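Local coordinates for PP1b (Porcine reproductive and respiratory syndrome virus, PDB 6JDR), which probably hydrolyses ATP to unwind RNA and DNA duplexes with 5' to 3' polarity, as the nsp10 helicase piece of the viral replicase polyprotein, at residues Cys7-Ala12 against Ser62-Val67; Tyr27-His32 against Val37-Gly42; Leu344-Pro347 against Ser351-Arg354. The protein carries 1 engineered substitution. One frame throughout, in Å; residues are numbered along the deposited sequence.

Interaction 1 (Cys7-Ala12 against Ser62-Val67); sequences CGYCGA and SPLDEV. With ZN (zinc ion), chain C.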
# COMPACT_ATOMS: atom_id res chain seq x y z
N CYS A 7 21.97 7.30 -18.06
CA CYS A 7 20.81 7.16 -18.93
C CYS A 7 19.55 6.83 -18.14
O CYS A 7 19.58 5.97 -17.25
CB CYS A 7 21.07 6.08 -19.98
SG CYS A 7 19.72 5.82 -21.16
N GLY A 8 18.45 7.50 -18.47
CA GLY A 8 17.16 7.26 -17.81
C GLY A 8 16.54 5.92 -18.15
O GLY A 8 15.71 5.42 -17.39
N TYR A 9 16.93 5.34 -19.29
CA TYR A 9 16.46 4.01 -19.68
C TYR A 9 17.30 2.91 -19.03
O TYR A 9 16.78 2.07 -18.29
CB TYR A 9 16.52 3.83 -21.20
CG TYR A 9 15.54 4.67 -22.00
CD1 TYR A 9 14.17 4.43 -21.92
CD2 TYR A 9 15.99 5.67 -22.85
CE1 TYR A 9 13.27 5.18 -22.66
CE2 TYR A 9 15.10 6.42 -23.60
CZ TYR A 9 13.74 6.18 -23.50
OH TYR A 9 12.85 6.93 -24.23
N CYS A 10 18.61 2.93 -19.32
CA CYS A 10 19.50 1.80 -19.03
C CYS A 10 20.61 2.07 -18.00
O CYS A 10 21.33 1.15 -17.64
CB CYS A 10 20.16 1.34 -20.33
SG CYS A 10 21.31 2.56 -21.02
N GLY A 11 20.75 3.31 -17.56
CA GLY A 11 21.76 3.65 -16.56
C GLY A 11 23.19 3.84 -17.06
O GLY A 11 24.08 4.15 -16.28
N ALA A 12 23.42 3.65 -18.36
CA ALA A 12 24.74 3.88 -18.95
C ALA A 12 25.07 5.38 -18.95
O ALA A 12 24.17 6.19 -18.76
CB ALA A 12 24.78 3.34 -20.37
N SER A 62 11.31 0.76 -23.93
CA SER A 62 10.87 0.77 -22.55
C SER A 62 9.37 1.06 -22.47
O SER A 62 8.81 1.70 -23.36
CB SER A 62 11.65 1.84 -21.78
OG SER A 62 11.05 2.15 -20.53
N PRO A 63 8.71 0.57 -21.40
CA PRO A 63 7.32 0.96 -21.15
C PRO A 63 7.14 2.47 -20.98
O PRO A 63 6.05 2.99 -21.21
CB PRO A 63 6.97 0.23 -19.86
CG PRO A 63 7.88 -0.95 -19.84
CD PRO A 63 9.16 -0.44 -20.43
N LEU A 64 8.21 3.16 -20.58
CA LEU A 64 8.20 4.63 -20.51
C LEU A 64 7.73 5.24 -21.81
O LEU A 64 7.00 6.22 -21.82
CB LEU A 64 9.60 5.16 -20.20
CG LEU A 64 9.75 6.68 -20.10
CD1 LEU A 64 8.93 7.24 -18.96
CD2 LEU A 64 11.22 7.05 -19.93
N ASP A 65 8.15 4.65 -22.92
CA ASP A 65 7.84 5.19 -24.24
C ASP A 65 6.36 5.04 -24.55
O ASP A 65 5.77 5.91 -25.18
CB ASP A 65 8.71 4.50 -25.30
CG ASP A 65 10.19 4.65 -25.01
OD1 ASP A 65 10.63 5.80 -24.81
OD2 ASP A 65 10.91 3.63 -24.97
N GLU A 66 5.77 3.94 -24.09
CA GLU A 66 4.33 3.73 -24.25
C GLU A 66 3.56 4.73 -23.40
O GLU A 66 2.60 5.34 -23.87
CB GLU A 66 3.95 2.30 -23.87
CG GLU A 66 4.56 1.24 -24.78
CD GLU A 66 4.14 1.38 -26.23
OE1 GLU A 66 2.93 1.58 -26.51
OE2 GLU A 66 5.02 1.29 -27.10
N VAL A 67 4.00 4.92 -22.16
CA VAL A 67 3.40 5.92 -21.28
C VAL A 67 3.43 7.30 -21.94
O VAL A 67 2.43 8.02 -21.95
CB VAL A 67 4.11 5.96 -19.91
CG1 VAL A 67 3.69 7.18 -19.10
CG2 VAL A 67 3.81 4.69 -19.13
ZN ZN C . 20.60 4.08 -22.36
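Tyr-9 reaches from the loop 7-12 to the start of helix 63-67, and its hydroxyl donates a hydrogen bond to Asp-65, OH to OD1 2.6 Å. OD1 accepts this bond through its syn lone pair, the side of its other oxygen, and the carboxylate plane is turned 47° from that of the phenol ring. Nearer the CB end of the ring, CD1 of Tyr-9 meets CB of Ser-62 at 3.6 Å. Leu-64 adds an apolar touch, its CD2 methyl lying 3.9 Å from CE1 of Tyr-9; beyond the ring, this leucine also packs on Leu-22, Ile-132, Met-134 and Leu-236. Asp-65 is itself held by a capping box at the helix N terminus. Its CG sits beside its own backbone N (chi1 -57°), which brings the carboxylate back to the backbone N of Ser-62, from which OD2 of Asp-65 accepts at 3.1 Å, approached on the anti side and 23° out of the carboxylate plane. OG of Ser-62 in turn caps the helix, accepting from the backbone N of Leu-64 at 3.0 Å. The two carboxylate oxygens thus have separate tasks, OD1 toward the zinc-binding loop and OD2 toward the cap. On the loop side, Tyr-9 lies within the CxxC element of the arterivirus zinc-binding domain, between two ligands of one zinc ion. Cys-7 SG is 2.3 Å from the zinc, and Cys-25 and His-28 complete the site with Cys-10. The backbone N of Ala-12 donates to SG of Cys-10 at 3.6 Å, while Cys-7 SG receives two weak bonds, from the backbone N atoms of Tyr-9 and Cys-10. The tyrosine ring stacks on His-28, and its hydroxyl has a second hydrogen-bond partner in ND1 of His-32, a ligand of a different zinc.

Interaction 2 (Tyr27-His32 against Val37-Gly42); sequences YHTHFH and VIIWCG. With ZN (zinc ion), chain C; ZN (zinc ion), chain B; ZN (zinc ion), chain D.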
# COMPACT_ATOMS: atom_id res chain seq x y z
N TYR A 27 23.18 5.11 -27.47
CA TYR A 27 22.24 4.15 -28.06
C TYR A 27 20.81 4.69 -28.05
O TYR A 27 20.14 4.69 -29.07
CB TYR A 27 22.32 2.81 -27.32
CG TYR A 27 21.37 1.77 -27.86
CD1 TYR A 27 21.60 1.17 -29.09
CD2 TYR A 27 20.25 1.38 -27.14
CE1 TYR A 27 20.73 0.21 -29.60
CE2 TYR A 27 19.37 0.42 -27.63
CZ TYR A 27 19.62 -0.16 -28.86
OH TYR A 27 18.76 -1.11 -29.35
N HIS A 28 20.37 5.18 -26.89
CA HIS A 28 18.98 5.61 -26.72
C HIS A 28 18.63 6.97 -27.32
O HIS A 28 17.48 7.39 -27.26
CB HIS A 28 18.60 5.58 -25.24
CG HIS A 28 18.35 4.20 -24.72
ND1 HIS A 28 19.23 3.55 -23.89
CD2 HIS A 28 17.33 3.34 -24.93
CE1 HIS A 28 18.76 2.36 -23.60
NE2 HIS A 28 17.60 2.20 -24.21
N THR A 29 19.62 7.66 -27.90
CA THR A 29 19.33 8.88 -28.66
C THR A 29 18.41 8.63 -29.85
O THR A 29 17.80 9.56 -30.37
CB THR A 29 20.63 9.54 -29.19
OG1 THR A 29 21.43 8.57 -29.87
CG2 THR A 29 21.44 10.16 -28.06
N HIS A 30 18.31 7.38 -30.30
CA HIS A 30 17.56 7.06 -31.52
C HIS A 30 16.29 6.21 -31.28
O HIS A 30 15.70 5.71 -32.23
CB HIS A 30 18.50 6.34 -32.51
CG HIS A 30 19.44 7.26 -33.22
ND1 HIS A 30 20.36 8.05 -32.56
CD2 HIS A 30 19.63 7.49 -34.54
CE1 HIS A 30 21.05 8.74 -33.44
NE2 HIS A 30 20.63 8.42 -34.65
N PHE A 31 15.87 6.07 -30.02
CA PHE A 31 14.67 5.29 -29.70
C PHE A 31 13.70 6.07 -28.80
O PHE A 31 13.00 5.49 -27.96
CB PHE A 31 15.06 3.96 -29.05
CG PHE A 31 15.92 3.09 -29.92
CD1 PHE A 31 15.34 2.22 -30.84
CD2 PHE A 31 17.30 3.14 -29.82
CE1 PHE A 31 16.13 1.41 -31.64
CE2 PHE A 31 18.10 2.33 -30.63
CZ PHE A 31 17.51 1.47 -31.54
N HIS A 32 13.64 7.39 -29.00
CA HIS A 32 12.77 8.26 -28.22
C HIS A 32 11.94 9.12 -29.17
O HIS A 32 12.34 10.24 -29.52
CB HIS A 32 13.61 9.13 -27.29
CG HIS A 32 12.80 9.93 -26.31
ND1 HIS A 32 12.47 9.46 -25.06
CD2 HIS A 32 12.28 11.17 -26.40
CE1 HIS A 32 11.77 10.38 -24.42
NE2 HIS A 32 11.65 11.43 -25.21
N VAL A 37 15.72 14.72 -29.81
CA VAL A 37 16.96 14.47 -29.09
C VAL A 37 18.11 15.06 -29.91
O VAL A 37 18.50 14.49 -30.94
CB VAL A 37 17.20 12.97 -28.87
CG1 VAL A 37 18.45 12.74 -28.03
CG2 VAL A 37 15.98 12.34 -28.21
N ILE A 38 18.65 16.19 -29.47
CA ILE A 38 19.74 16.85 -30.18
C ILE A 38 21.01 16.01 -30.03
O ILE A 38 21.47 15.78 -28.91
CB ILE A 38 20.01 18.28 -29.67
CG1 ILE A 38 18.73 19.14 -29.69
CG2 ILE A 38 21.12 18.94 -30.49
CD1 ILE A 38 17.99 19.13 -31.01
N ILE A 39 21.55 15.54 -31.15
CA ILE A 39 22.75 14.71 -31.13
C ILE A 39 23.98 15.47 -31.63
O ILE A 39 23.90 16.65 -31.96
CB ILE A 39 22.54 13.38 -31.90
CG1 ILE A 39 22.18 13.62 -33.37
CG2 ILE A 39 21.46 12.55 -31.22
CD1 ILE A 39 22.35 12.39 -34.22
N TRP A 40 25.11 14.77 -31.64
CA TRP A 40 26.43 15.31 -32.00
C TRP A 40 26.50 16.25 -33.21
O TRP A 40 27.27 17.20 -33.20
CB TRP A 40 27.47 14.17 -32.15
CG TRP A 40 27.00 12.97 -32.93
CD1 TRP A 40 27.19 12.74 -34.26
CD2 TRP A 40 26.28 11.83 -32.43
NE1 TRP A 40 26.63 11.54 -34.62
CE2 TRP A 40 26.07 10.96 -33.51
CE3 TRP A 40 25.79 11.47 -31.16
CZ2 TRP A 40 25.39 9.75 -33.37
CZ3 TRP A 40 25.11 10.27 -31.03
CH2 TRP A 40 24.91 9.42 -32.13
N CYS A 41 25.69 16.00 -34.24
CA CYS A 41 25.67 16.89 -35.42
C CYS A 41 24.85 18.18 -35.22
O CYS A 41 24.72 18.98 -36.14
CB CYS A 41 25.16 16.15 -36.65
SG CYS A 41 23.42 15.66 -36.58
N GLY A 42 24.29 18.36 -34.03
CA GLY A 42 23.54 19.58 -33.70
C GLY A 42 22.10 19.58 -34.18
O GLY A 42 21.42 20.61 -34.12
ZN ZN C . 20.60 4.08 -22.36
ZN ZN B . 10.49 13.18 -24.73
ZN ZN D . 22.36 16.30 -38.34
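Val-37 packs against Thr-29 inside the zinc-binding domain of the helicase, where two loop segments with little regular structure meet through apolar side chains. Its CG1 stands anti to the backbone N (chi1 -176°), 3.9 Å from CG2 of Thr-29, which leaves the valine's other branch, CG2, for His-32, 4.1 Å from its CB; that histidine binds one zinc ion through NE2, alongside Cys-20, His-34 and Cys-35. Ile-39 follows, with its CG2 methyl 3.7 Å from CB of Thr-29, crossing that side chain at about a right angle. Its longer branch ends in CD1, which lies 4.0 Å from CE1 of His-30 and also over one face of the Trp-40 indole, toward the rim. The imidazole that Ile-39 meets is steadied from its own segment: ND1 of His-30 donates to OG1 of Thr-29 almost in the ring plane, and that hydroxyl is bonded in addition to the carbonyl O of Val-26. Trp-40 brings CH2 to 4.1 Å from CE1 of His-30, the two side chains roughly perpendicular. Past it, a type I turn from Ile-39 to Gly-42 carries Cys-41, whose SG binds a further zinc together with ND1 of His-43 and the sulfurs of Cys-50 and Cys-53.

Interaction 3 (Leu344-Pro347 against Ser351-Arg354); sequences LHLP and SLNR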
# COMPACT_ATOMS: atom_id res chain seq x y z
N LEU A 344 -10.57 -24.88 24.58
CA LEU A 344 -9.53 -25.77 24.06
C LEU A 344 -8.84 -26.44 25.23
O LEU A 344 -8.09 -25.81 25.97
CB LEU A 344 -8.52 -24.98 23.21
CG LEU A 344 -7.35 -25.75 22.58
CD1 LEU A 344 -7.82 -27.01 21.86
N HIS A 345 -9.11 -27.73 25.39
CA HIS A 345 -8.67 -28.50 26.55
C HIS A 345 -7.53 -29.43 26.15
O HIS A 345 -7.73 -30.36 25.37
CB HIS A 345 -9.88 -29.30 27.07
CG HIS A 345 -9.60 -30.11 28.30
ND1 HIS A 345 -9.20 -29.54 29.49
CD2 HIS A 345 -9.69 -31.44 28.53
CE1 HIS A 345 -9.05 -30.48 30.40
NE2 HIS A 345 -9.34 -31.65 29.84
N LEU A 346 -6.33 -29.16 26.68
CA LEU A 346 -5.11 -29.85 26.26
C LEU A 346 -4.36 -30.49 27.43
O LEU A 346 -3.23 -30.11 27.73
CB LEU A 346 -4.18 -28.87 25.54
CG LEU A 346 -4.76 -28.08 24.36
CD1 LEU A 346 -3.87 -26.89 24.03
CD2 LEU A 346 -4.93 -28.99 23.15
N PRO A 347 -4.99 -31.46 28.11
CA PRO A 347 -4.34 -32.12 29.25
C PRO A 347 -3.14 -33.00 28.89
O PRO A 347 -2.25 -33.17 29.72
CB PRO A 347 -5.45 -32.98 29.85
CG PRO A 347 -6.39 -33.21 28.72
CD PRO A 347 -6.36 -31.96 27.90
N SER A 351 -0.01 -33.51 22.09
CA SER A 351 -1.29 -33.95 21.53
C SER A 351 -1.82 -33.02 20.44
O SER A 351 -2.95 -33.20 19.97
CB SER A 351 -2.33 -34.07 22.64
OG SER A 351 -2.64 -32.80 23.20
N LEU A 352 -1.03 -32.03 20.03
CA LEU A 352 -1.52 -30.96 19.17
C LEU A 352 -0.60 -30.68 17.99
O LEU A 352 0.58 -30.42 18.18
CB LEU A 352 -1.68 -29.69 20.01
CG LEU A 352 -2.55 -28.56 19.47
CD1 LEU A 352 -3.99 -29.00 19.31
CD2 LEU A 352 -2.45 -27.37 20.41
N ASN A 353 -1.15 -30.76 16.78
CA ASN A 353 -0.43 -30.36 15.56
C ASN A 353 -1.08 -29.13 14.92
O ASN A 353 -2.09 -28.63 15.42
CB ASN A 353 -0.35 -31.53 14.57
CG ASN A 353 -1.70 -31.90 13.97
OD1 ASN A 353 -2.61 -31.08 13.89
ND2 ASN A 353 -1.82 -33.15 13.54
N ARG A 354 -0.50 -28.64 13.82
CA ARG A 354 -1.04 -27.48 13.10
C ARG A 354 -2.48 -27.67 12.66
O ARG A 354 -3.33 -26.81 12.93
CB ARG A 354 -0.17 -27.14 11.87
CG ARG A 354 0.66 -25.88 12.02
CD ARG A 354 -0.14 -24.62 11.71
NE ARG A 354 0.32 -23.46 12.47
CZ ARG A 354 -0.21 -22.23 12.40
NH1 ARG A 354 -1.22 -21.97 11.59
NH2 ARG A 354 0.29 -21.26 13.16
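Leu-346 and Ser-351 mark the closest approach of the two backbones, 7.3 Å from CA to CA, and no hydrogen bond joins the segments 344-347 and 351-354. Side chains bridge the gap instead. Leu-346 and Leu-352 cross at about a right angle, methyl against methyl. CD1 of Leu-346 lies 3.9 Å from CD2 of Leu-352. The second methyl of Leu-346, CD2, is 4.0 Å from both CD1 and CD2 of Leu-352, so the branched end of one leucine fits against the branched end of the other. With CG anti to the backbone N (chi1 -163°), Leu-352 extends its methyls toward the strand end. Ser-351 only borders this pair: its OG is 4.4 Å from CD2 of Leu-346 and is hydrogen-bonded to the carbonyl O of Thr-348 in the intervening loop. The contact lies in the second RecA-like part of the superfamily 1 helicase core, away from the zinc sites. Asn-353 caps the following helix, OD1 accepting from the backbone N of Arg-356, and Arg-354 forms a salt bridge to Asp-290. After strand 342-345, the middle one of a five-stranded parallel sheet, the chain runs through this loop into helix 354-361, which leads on to the adjacent parallel strand 367-371 in a beta-alpha-beta crossover; Leu-344 touches Ala-360 of that helix, and Leu-352 rests on Ala-357.

From the N terminus, interaction 1 closes a long loop, bringing residues 7-12 to helix 63-67. Within that loop interaction 2 joins 27-32 to 37-42, closing a short loop that carries the zinc ligands His-34 and Cys-35. These two touch: they share the zinc ion bound by Cys-7, Cys-10 and His-28, and their centres are about 14 Å apart. Together they link all three zinc sites of the N-terminal domain to the helix that follows. Interaction 3 comes later, closing the short loop between strand 342-345 and helix 354-361 in the helicase core. Its centre lies about 57 Å from interaction 1's and about 71 Å from interaction 2's, across the centre of the chain.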